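Local atomic coordinates of glutathione S-transferase domain (Burkholderia graminis, PDB entry 4MF5), a protein that binds glutathione and probably transfers it to other molecules, as other enzymes of the glutathione S-transferase superfamily do. Residues T24-F29 with G104-L109; I138-F143 with W195-Q200. One frame throughout, in Å; residues are numbered along the deposited sequence.

Overall arrangement
Contact 1 packs the N-terminal lead-in against the outer strand of the thioredoxin-like sheet, on the side away from helix 112-123; contact 2 lies in the helical C-terminal domain and holds a turn against helix 131-161. Within one chain they are separate: their centres are 31 Å apart, their nearest atoms about 11 Å, and one closes before the other opens. Across the dimer their segments do meet: L109 packs on Q139 of the second subunit. Neither contact lines the glutathione pocket, but the pocket residues T50, N52, F74, Q79, N91, K92 and I93 all fall in the chain between the two segments of contact 1.

Contact 1: T24-F29 with G104-L109; sequences TDLSAF and GKPLPL
F29 reaches P106 and P108 with the outer atoms of its ring, and the whole contact is apolar; no hydrogen bond passes between the segments. The far half of the ring does the touching. CE2 comes within 3.8 Å of P106 CB, with CZ close behind, while on the other flank CE1 stands 3.9 Å from P108 CB and about as far from P108 CG. Both prolines meet the ring at a slant. The F29 side chain runs roughly at right angles to that of P108. L26 adds a looser touch, its CD2 lying 4.4 Å from P106 CB.

The hydrogen bonds lie within segment 24-29, in and around the turn that carries F29. A type I turn from L26 to F29 is closed by F29 N bonding to L26 O at 3.0 Å, and that same oxygen sits in the plane of the F29 ring, at its edge. CB of F29 points toward segment 104-109, and with CG anti to the carbonyl carbon (chi1 -65°) the ring ends beside P106 and P108. Just upstream D25 forms an Asx turn: S27 N donates to D25 OD2 over 2.8 Å, reaching the oxygen from well above the carboxylate plane. Beyond the turn, the hydroxyl of T32 bonds to F29 O.

On the other segment, L107 and L109 pair through their backbones with D98 and I96, and their side chains pack on helix 112-123. P106 and P108 are turned the other way, towards F29, which also rests on I97 of the neighbouring strand. This is an N-terminal extension packed over the outermost strand, 107-110, of the mixed four-stranded sheet (order 2-1-3-4) that marks the thioredoxin-like domain of glutathione transferases.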
ATOM      1  N   THR A  24     -30.274  11.959   8.614  1.00 39.55           N
ATOM      2  CA  THR A  24     -29.403  11.023   7.904  1.00 35.38           C
ATOM      3  C   THR A  24     -29.753   9.593   8.306  1.00 41.48           C
ATOM      4  O   THR A  24     -29.878   9.285   9.496  1.00 38.04           O
ATOM      5  CB  THR A  24     -27.905  11.331   8.177  1.00 38.87           C
ATOM      6  OG1 THR A  24     -27.664  12.728   7.952  1.00 39.04           O
ATOM      7  CG2 THR A  24     -26.938  10.471   7.275  1.00 25.98           C
ATOM      8  N   ASP A  25     -29.974   8.735   7.315  1.00 38.13           N
ATOM      9  CA  ASP A  25     -30.127   7.314   7.583  1.00 41.00           C
ATOM     10  C   ASP A  25     -29.087   6.512   6.809  1.00 31.95           C
ATOM     11  O   ASP A  25     -28.934   6.665   5.591  1.00 49.77           O
ATOM     12  CB  ASP A  25     -31.521   6.811   7.239  1.00 54.77           C
ATOM     13  CG  ASP A  25     -31.699   5.355   7.609  1.00 42.90           C
ATOM     14  OD1 ASP A  25     -32.058   5.071   8.775  1.00 67.06           O
ATOM     15  OD2 ASP A  25     -31.441   4.502   6.730  1.00 38.40           O
ATOM     16  N   LEU A  26     -28.392   5.638   7.532  1.00 30.92           N
ATOM     17  CA  LEU A  26     -27.330   4.804   6.968  1.00 23.25           C
ATOM     18  C   LEU A  26     -27.722   3.335   6.982  1.00 20.72           C
ATOM     19  O   LEU A  26     -26.880   2.460   6.841  1.00 18.53           O
ATOM     20  CB  LEU A  26     -26.051   5.030   7.758  1.00 18.26           C
ATOM     21  CG  LEU A  26     -25.458   6.411   7.549  1.00 17.96           C
ATOM     22  CD1 LEU A  26     -24.293   6.616   8.510  1.00 22.19           C
ATOM     23  CD2 LEU A  26     -25.054   6.627   6.094  1.00 21.69           C
ATOM     24  N   SER A  27     -29.022   3.073   7.113  1.00 25.37           N
ATOM     25  CA  SER A  27     -29.525   1.708   7.195  1.00 26.47           C
ATOM     26  C   SER A  27     -29.301   0.903   5.927  1.00 25.70           C
ATOM     27  O   SER A  27     -29.410  -0.321   5.968  1.00 30.22           O
ATOM     28  CB  SER A  27     -31.015   1.702   7.545  1.00 41.59           C
ATOM     29  OG  SER A  27     -31.806   2.172   6.464  1.00 51.15           O
ATOM     30  N   ALA A  28     -28.960   1.547   4.808  1.00 24.02           N
ATOM     31  CA  ALA A  28     -28.578   0.794   3.603  1.00 23.05           C
ATOM     32  C   ALA A  28     -27.289  -0.021   3.800  1.00 22.35           C
ATOM     33  O   ALA A  28     -27.011  -0.937   3.029  1.00 25.91           O
ATOM     34  CB  ALA A  28     -28.413   1.736   2.419  1.00 32.54           C
ATOM     35  N   PHE A  29     -26.502   0.327   4.815  1.00 15.92           N
ATOM     36  CA  PHE A  29     -25.244  -0.348   5.077  1.00 14.83           C
ATOM     37  C   PHE A  29     -25.431  -1.344   6.216  1.00 13.19           C
ATOM     38  O   PHE A  29     -25.692  -0.953   7.341  1.00 13.96           O
ATOM     39  CB  PHE A  29     -24.186   0.684   5.422  1.00 13.39           C
ATOM     40  CG  PHE A  29     -23.875   1.597   4.279  1.00 13.91           C
ATOM     41  CD1 PHE A  29     -22.908   1.267   3.351  1.00 14.35           C
ATOM     42  CD2 PHE A  29     -24.565   2.777   4.129  1.00 14.35           C
ATOM     43  CE1 PHE A  29     -22.643   2.101   2.280  1.00 16.58           C
ATOM     44  CE2 PHE A  29     -24.300   3.624   3.066  1.00 17.18           C
ATOM     45  CZ  PHE A  29     -23.352   3.270   2.136  1.00 16.06           C
ATOM     46  N   GLY A 104     -22.328  13.769  -3.397  1.00 13.76           N
ATOM     47  CA  GLY A 104     -23.484  13.835  -2.527  1.00 14.52           C
ATOM     48  C   GLY A 104     -24.076  12.497  -2.137  1.00 14.00           C
ATOM     49  O   GLY A 104     -25.276  12.395  -1.920  1.00 15.18           O
ATOM     50  N   LYS A 105     -23.245  11.482  -2.037  1.00 13.17           N
ATOM     51  CA  LYS A 105     -23.692  10.154  -1.646  1.00 13.63           C
ATOM     52  C   LYS A 105     -22.789   9.631  -0.528  1.00 11.44           C
ATOM     53  O   LYS A 105     -21.627  10.010  -0.421  1.00 11.65           O
ATOM     54  CB  LYS A 105     -23.596   9.202  -2.838  1.00 17.25           C
ATOM     55  CG  LYS A 105     -24.507   9.579  -4.001  1.00 21.54           C
ATOM     56  CD  LYS A 105     -24.323   8.687  -5.220  1.00 31.38           C
ATOM     57  CE  LYS A 105     -23.520   9.376  -6.311  1.00 53.50           C
ATOM     58  NZ  LYS A 105     -23.666   8.686  -7.624  1.00 47.89           N
ATOM     59  N   PRO A 106     -23.285   8.702   0.293  1.00 11.20           N
ATOM     60  CA  PRO A 106     -22.393   8.114   1.307  1.00 10.42           C
ATOM     61  C   PRO A 106     -21.259   7.360   0.661  1.00 10.57           C
ATOM     62  O   PRO A 106     -21.464   6.719  -0.370  1.00 12.88           O
ATOM     63  CB  PRO A 106     -23.322   7.152   2.069  1.00 12.93           C
ATOM     64  CG  PRO A 106     -24.696   7.678   1.816  1.00 18.72           C
ATOM     65  CD  PRO A 106     -24.662   8.207   0.417  1.00 13.87           C
ATOM     66  N   LEU A 107     -20.085   7.438   1.265  1.00  9.50           N
ATOM     67  CA  LEU A 107     -18.901   6.739   0.769  1.00  9.66           C
ATOM     68  C   LEU A 107     -18.433   5.708   1.783  1.00  8.98           C
ATOM     69  O   LEU A 107     -17.876   6.083   2.834  1.00  9.34           O
ATOM     70  CB  LEU A 107     -17.768   7.704   0.481  1.00 10.07           C
ATOM     71  CG  LEU A 107     -16.533   7.048  -0.144  1.00 10.00           C
ATOM     72  CD1 LEU A 107     -16.778   6.633  -1.567  1.00 13.01           C
ATOM     73  CD2 LEU A 107     -15.321   7.953  -0.079  1.00 11.59           C
ATOM     74  N   PRO A 108     -18.601   4.415   1.473  1.00  8.79           N
ATOM     75  CA  PRO A 108     -17.940   3.365   2.263  1.00  8.63           C
ATOM     76  C   PRO A 108     -16.495   3.244   1.803  1.00  8.38           C
ATOM     77  O   PRO A 108     -16.228   3.340   0.612  1.00  9.78           O
ATOM     78  CB  PRO A 108     -18.731   2.112   1.888  1.00  9.25           C
ATOM     79  CG  PRO A 108     -19.150   2.357   0.464  1.00 11.45           C
ATOM     80  CD  PRO A 108     -19.372   3.850   0.350  1.00 10.96           C
ATOM     81  N   LEU A 109     -15.562   3.017   2.726  1.00  8.12           N
ATOM     82  CA  LEU A 109     -14.172   2.884   2.323  1.00  8.20           C
ATOM     83  C   LEU A 109     -13.400   2.108   3.364  1.00  7.69           C
ATOM     84  O   LEU A 109     -13.584   2.324   4.569  1.00  8.67           O
ATOM     85  CB  LEU A 109     -13.549   4.284   2.106  1.00  8.49           C
ATOM     86  CG  LEU A 109     -12.322   4.352   1.215  1.00 10.08           C
ATOM     87  CD1 LEU A 109     -12.665   4.004  -0.221  1.00 11.93           C
ATOM     88  CD2 LEU A 109     -11.701   5.743   1.276  1.00 11.12           C
TER

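Contact 2: I138-F143 with W195-Q200; sequences IQWVMF and WILGDQ
W140 takes the methyl CG2 of I196 onto one face of its indole, the central contact between helix 131-161 and a turn in the all-helical C-terminal domain of the glutathione transferase fold. The turn lies in the connection between helices 170-190 and 203-216. CG2 is 3.9 Å from the centroid of the five-membered ring and 22° off its normal, which makes a CH-pi contact; its closest atom is W140 CG, at 3.6 Å. With chi1 at -69°, I196 has CG2 anti to its backbone N, and this is the branch that meets the indole.

L197 adds the second touch. Its CD2 reaches W140 CD1 at 3.8 Å, obliquely to the ring, the two side chains running antiparallel alongside one another. L197 also packs on E136 and A137, a turn earlier in the helix of W140.

Hydrogen bonds from the I196 backbone tie the turn to both flanking helices: I196 N bonds to the carboxylate of D205 and I196 O receives R189 NE, so both its backbone polar atoms have partners. W195 and G198 exchange backbone bonds in both directions across the type I turn, and G198 takes up a positive phi (112°) as the chain leaves it.

W140 has further neighbours: F110 of the second subunit meets it edge-to-face, tying this packing to the dimer interface. One turn along the helix, F143 puts CE2 in the indole plane at its edge, and W140 CZ3 sits 3.7 Å above the F143 ring plane, displaced from the ring centre.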
ATOM      1  N   ILE A 138       1.585  10.307  -1.879  1.00  8.41           N
ATOM      2  CA  ILE A 138       1.030   8.998  -2.138  1.00  7.99           C
ATOM      3  C   ILE A 138       2.136   7.950  -2.160  1.00  8.00           C
ATOM      4  O   ILE A 138       1.980   6.855  -1.610  1.00  8.31           O
ATOM      5  CB  ILE A 138       0.201   9.004  -3.455  1.00  8.99           C
ATOM      6  CG1 ILE A 138      -1.049   9.898  -3.285  1.00  9.08           C
ATOM      7  CG2 ILE A 138      -0.195   7.572  -3.848  1.00  9.43           C
ATOM      8  CD1 ILE A 138      -1.807  10.134  -4.569  1.00 11.65           C
ATOM      9  N   GLN A 139       3.275   8.283  -2.777  1.00  8.07           N
ATOM     10  CA  GLN A 139       4.452   7.412  -2.769  1.00  8.21           C
ATOM     11  C   GLN A 139       4.848   7.016  -1.347  1.00  7.43           C
ATOM     12  O   GLN A 139       5.047   5.836  -1.050  1.00  7.83           O
ATOM     13  CB  GLN A 139       5.587   8.143  -3.478  1.00  8.80           C
ATOM     14  CG  GLN A 139       6.942   7.472  -3.394  1.00  8.89           C
ATOM     15  CD  GLN A 139       7.988   8.433  -3.868  1.00  8.39           C
ATOM     16  OE1 GLN A 139       8.309   8.478  -5.052  1.00  8.81           O
ATOM     17  NE2 GLN A 139       8.458   9.279  -2.964  1.00 10.90           N
ATOM     18  N   TRP A 140       4.997   7.988  -0.447  1.00  7.83           N
ATOM     19  CA  TRP A 140       5.428   7.646   0.909  1.00  8.04           C
ATOM     20  C   TRP A 140       4.341   6.893   1.685  1.00  7.57           C
ATOM     21  O   TRP A 140       4.672   6.034   2.505  1.00  8.18           O
ATOM     22  CB  TRP A 140       5.971   8.886   1.659  1.00  8.33           C
ATOM     23  CG  TRP A 140       7.315   9.265   1.150  1.00  8.73           C
ATOM     24  CD1 TRP A 140       7.635  10.290   0.314  1.00  9.24           C
ATOM     25  CD2 TRP A 140       8.546   8.558   1.401  1.00  9.03           C
ATOM     26  NE1 TRP A 140       9.003  10.266   0.031  1.00 10.11           N
ATOM     27  CE2 TRP A 140       9.569   9.208   0.680  1.00  9.66           C
ATOM     28  CE3 TRP A 140       8.881   7.446   2.168  1.00  9.96           C
ATOM     29  CZ2 TRP A 140      10.895   8.764   0.696  1.00  9.87           C
ATOM     30  CZ3 TRP A 140      10.205   7.011   2.198  1.00 10.77           C
ATOM     31  CH2 TRP A 140      11.190   7.665   1.460  1.00 10.61           C
ATOM     32  N   VAL A 141       3.061   7.163   1.423  1.00  7.60           N
ATOM     33  CA  VAL A 141       2.006   6.354   2.002  1.00  7.91           C
ATOM     34  C   VAL A 141       2.101   4.912   1.478  1.00  7.44           C
ATOM     35  O   VAL A 141       1.944   3.959   2.252  1.00  7.83           O
ATOM     36  CB  VAL A 141       0.608   6.960   1.768  1.00  8.27           C
ATOM     37  CG1 VAL A 141      -0.489   5.989   2.178  1.00  8.98           C
ATOM     38  CG2 VAL A 141       0.466   8.293   2.520  1.00  9.24           C
ATOM     39  N   MET A 142       2.381   4.737   0.189  1.00  7.61           N
ATOM     40  CA  MET A 142       2.557   3.394  -0.379  1.00  8.25           C
ATOM     41  C   MET A 142       3.759   2.659   0.220  1.00  7.69           C
ATOM     42  O   MET A 142       3.684   1.452   0.471  1.00  8.27           O
ATOM     43  CB  MET A 142       2.688   3.474  -1.900  1.00  8.14           C
ATOM     44  CG  MET A 142       1.439   3.863  -2.646  1.00  8.69           C
ATOM     45  SD  MET A 142       0.132   2.639  -2.447  1.00  9.00           S
ATOM     46  CE  MET A 142      -1.097   3.367  -3.549  1.00  9.08           C
ATOM     47  N   PHE A 143       4.876   3.367   0.426  1.00  7.72           N
ATOM     48  CA  PHE A 143       6.038   2.789   1.101  1.00  7.96           C
ATOM     49  C   PHE A 143       5.640   2.267   2.468  1.00  7.26           C
ATOM     50  O   PHE A 143       6.042   1.188   2.898  1.00  8.08           O
ATOM     51  CB  PHE A 143       7.124   3.868   1.214  1.00  8.42           C
ATOM     52  CG  PHE A 143       8.236   3.520   2.148  1.00  8.60           C
ATOM     53  CD1 PHE A 143       9.234   2.633   1.777  1.00  9.62           C
ATOM     54  CD2 PHE A 143       8.303   4.056   3.414  1.00  9.46           C
ATOM     55  CE1 PHE A 143      10.252   2.298   2.656  1.00 10.81           C
ATOM     56  CE2 PHE A 143       9.347   3.763   4.276  1.00 10.40           C
ATOM     57  CZ  PHE A 143      10.307   2.868   3.890  1.00 10.96           C
ATOM     58  N   TRP A 195       9.619  16.631   8.706  1.00  9.69           N
ATOM     59  CA  TRP A 195       8.671  15.552   8.513  1.00  9.11           C
ATOM     60  C   TRP A 195       9.023  14.856   7.198  1.00  8.91           C
ATOM     61  O   TRP A 195       9.921  15.285   6.459  1.00  9.70           O
ATOM     62  CB  TRP A 195       7.233  16.112   8.502  1.00  9.00           C
ATOM     63  CG  TRP A 195       6.805  16.667   9.800  1.00  8.85           C
ATOM     64  CD1 TRP A 195       6.622  17.977  10.109  1.00 10.28           C
ATOM     65  CD2 TRP A 195       6.515  15.932  10.996  1.00  9.42           C
ATOM     66  NE1 TRP A 195       6.236  18.117  11.411  1.00 11.10           N
ATOM     67  CE2 TRP A 195       6.141  16.872  11.975  1.00 10.23           C
ATOM     68  CE3 TRP A 195       6.536  14.570  11.331  1.00  9.55           C
ATOM     69  CZ2 TRP A 195       5.790  16.490  13.272  1.00 11.42           C
ATOM     70  CZ3 TRP A 195       6.176  14.201  12.606  1.00 10.71           C
ATOM     71  CH2 TRP A 195       5.815  15.150  13.560  1.00 11.29           C
ATOM     72  N   ILE A 196       8.310  13.777   6.876  1.00  8.54           N
ATOM     73  CA  ILE A 196       8.673  12.988   5.713  1.00  8.66           C
ATOM     74  C   ILE A 196       8.685  13.814   4.417  1.00  9.76           C
ATOM     75  O   ILE A 196       9.557  13.626   3.565  1.00 10.55           O
ATOM     76  CB  ILE A 196       7.809  11.716   5.613  1.00  8.68           C
ATOM     77  CG1 ILE A 196       8.176  10.771   6.751  1.00  9.04           C
ATOM     78  CG2 ILE A 196       7.955  11.043   4.255  1.00 10.69           C
ATOM     79  CD1 ILE A 196       7.179   9.639   6.939  1.00  9.77           C
ATOM     80  N   LEU A 197       7.721  14.729   4.258  1.00  9.34           N
ATOM     81  CA  LEU A 197       7.648  15.555   3.056  1.00 10.20           C
ATOM     82  C   LEU A 197       8.366  16.894   3.221  1.00 12.12           C
ATOM     83  O   LEU A 197       8.267  17.735   2.340  1.00 17.24           O
ATOM     84  CB  LEU A 197       6.202  15.785   2.630  1.00 10.87           C
ATOM     85  CG  LEU A 197       5.435  14.489   2.357  1.00 10.71           C
ATOM     86  CD1 LEU A 197       4.030  14.822   1.891  1.00 12.44           C
ATOM     87  CD2 LEU A 197       6.125  13.604   1.339  1.00 12.59           C
ATOM     88  N   GLY A 198       9.108  17.104   4.297  1.00 10.89           N
ATOM     89  CA  GLY A 198       9.821  18.363   4.492  1.00 12.80           C
ATOM     90  C   GLY A 198       9.216  19.124   5.645  1.00 11.98           C
ATOM     91  O   GLY A 198       9.003  18.584   6.733  1.00 12.31           O
ATOM     92  N   ASP A 199       8.941  20.407   5.416  1.00 12.85           N
ATOM     93  CA  ASP A 199       8.434  21.236   6.477  1.00 14.07           C
ATOM     94  C   ASP A 199       7.040  20.856   6.917  1.00 12.77           C
ATOM     95  O   ASP A 199       6.701  21.035   8.087  1.00 16.31           O
ATOM     96  CB  ASP A 199       8.386  22.712   6.055  1.00 16.04           C
ATOM     97  CG  ASP A 199       9.746  23.364   5.967  1.00 21.22           C
ATOM     98  OD1 ASP A 199      10.742  22.820   6.478  1.00 22.80           O
ATOM     99  OD2 ASP A 199       9.793  24.483   5.413  1.00 28.05           O
ATOM    100  N   GLN A 200       6.216  20.357   6.004  1.00 13.09           N
ATOM    101  CA  GLN A 200       4.798  20.183   6.312  1.00 14.74           C
ATOM    102  C   GLN A 200       4.488  18.762   6.758  1.00 12.05           C
ATOM    103  O   GLN A 200       4.677  17.805   6.015  1.00 12.06           O
ATOM    104  CB  GLN A 200       3.953  20.528   5.113  1.00 22.27           C
ATOM    105  CG  GLN A 200       4.154  21.964   4.650  1.00 40.30           C
ATOM    106  CD  GLN A 200       3.958  22.989   5.758  1.00 63.12           C
ATOM    107  OE1 GLN A 200       4.780  23.889   5.934  1.00 98.07           O
ATOM    108  NE2 GLN A 200       2.870  22.856   6.512  1.00 46.90           N
TER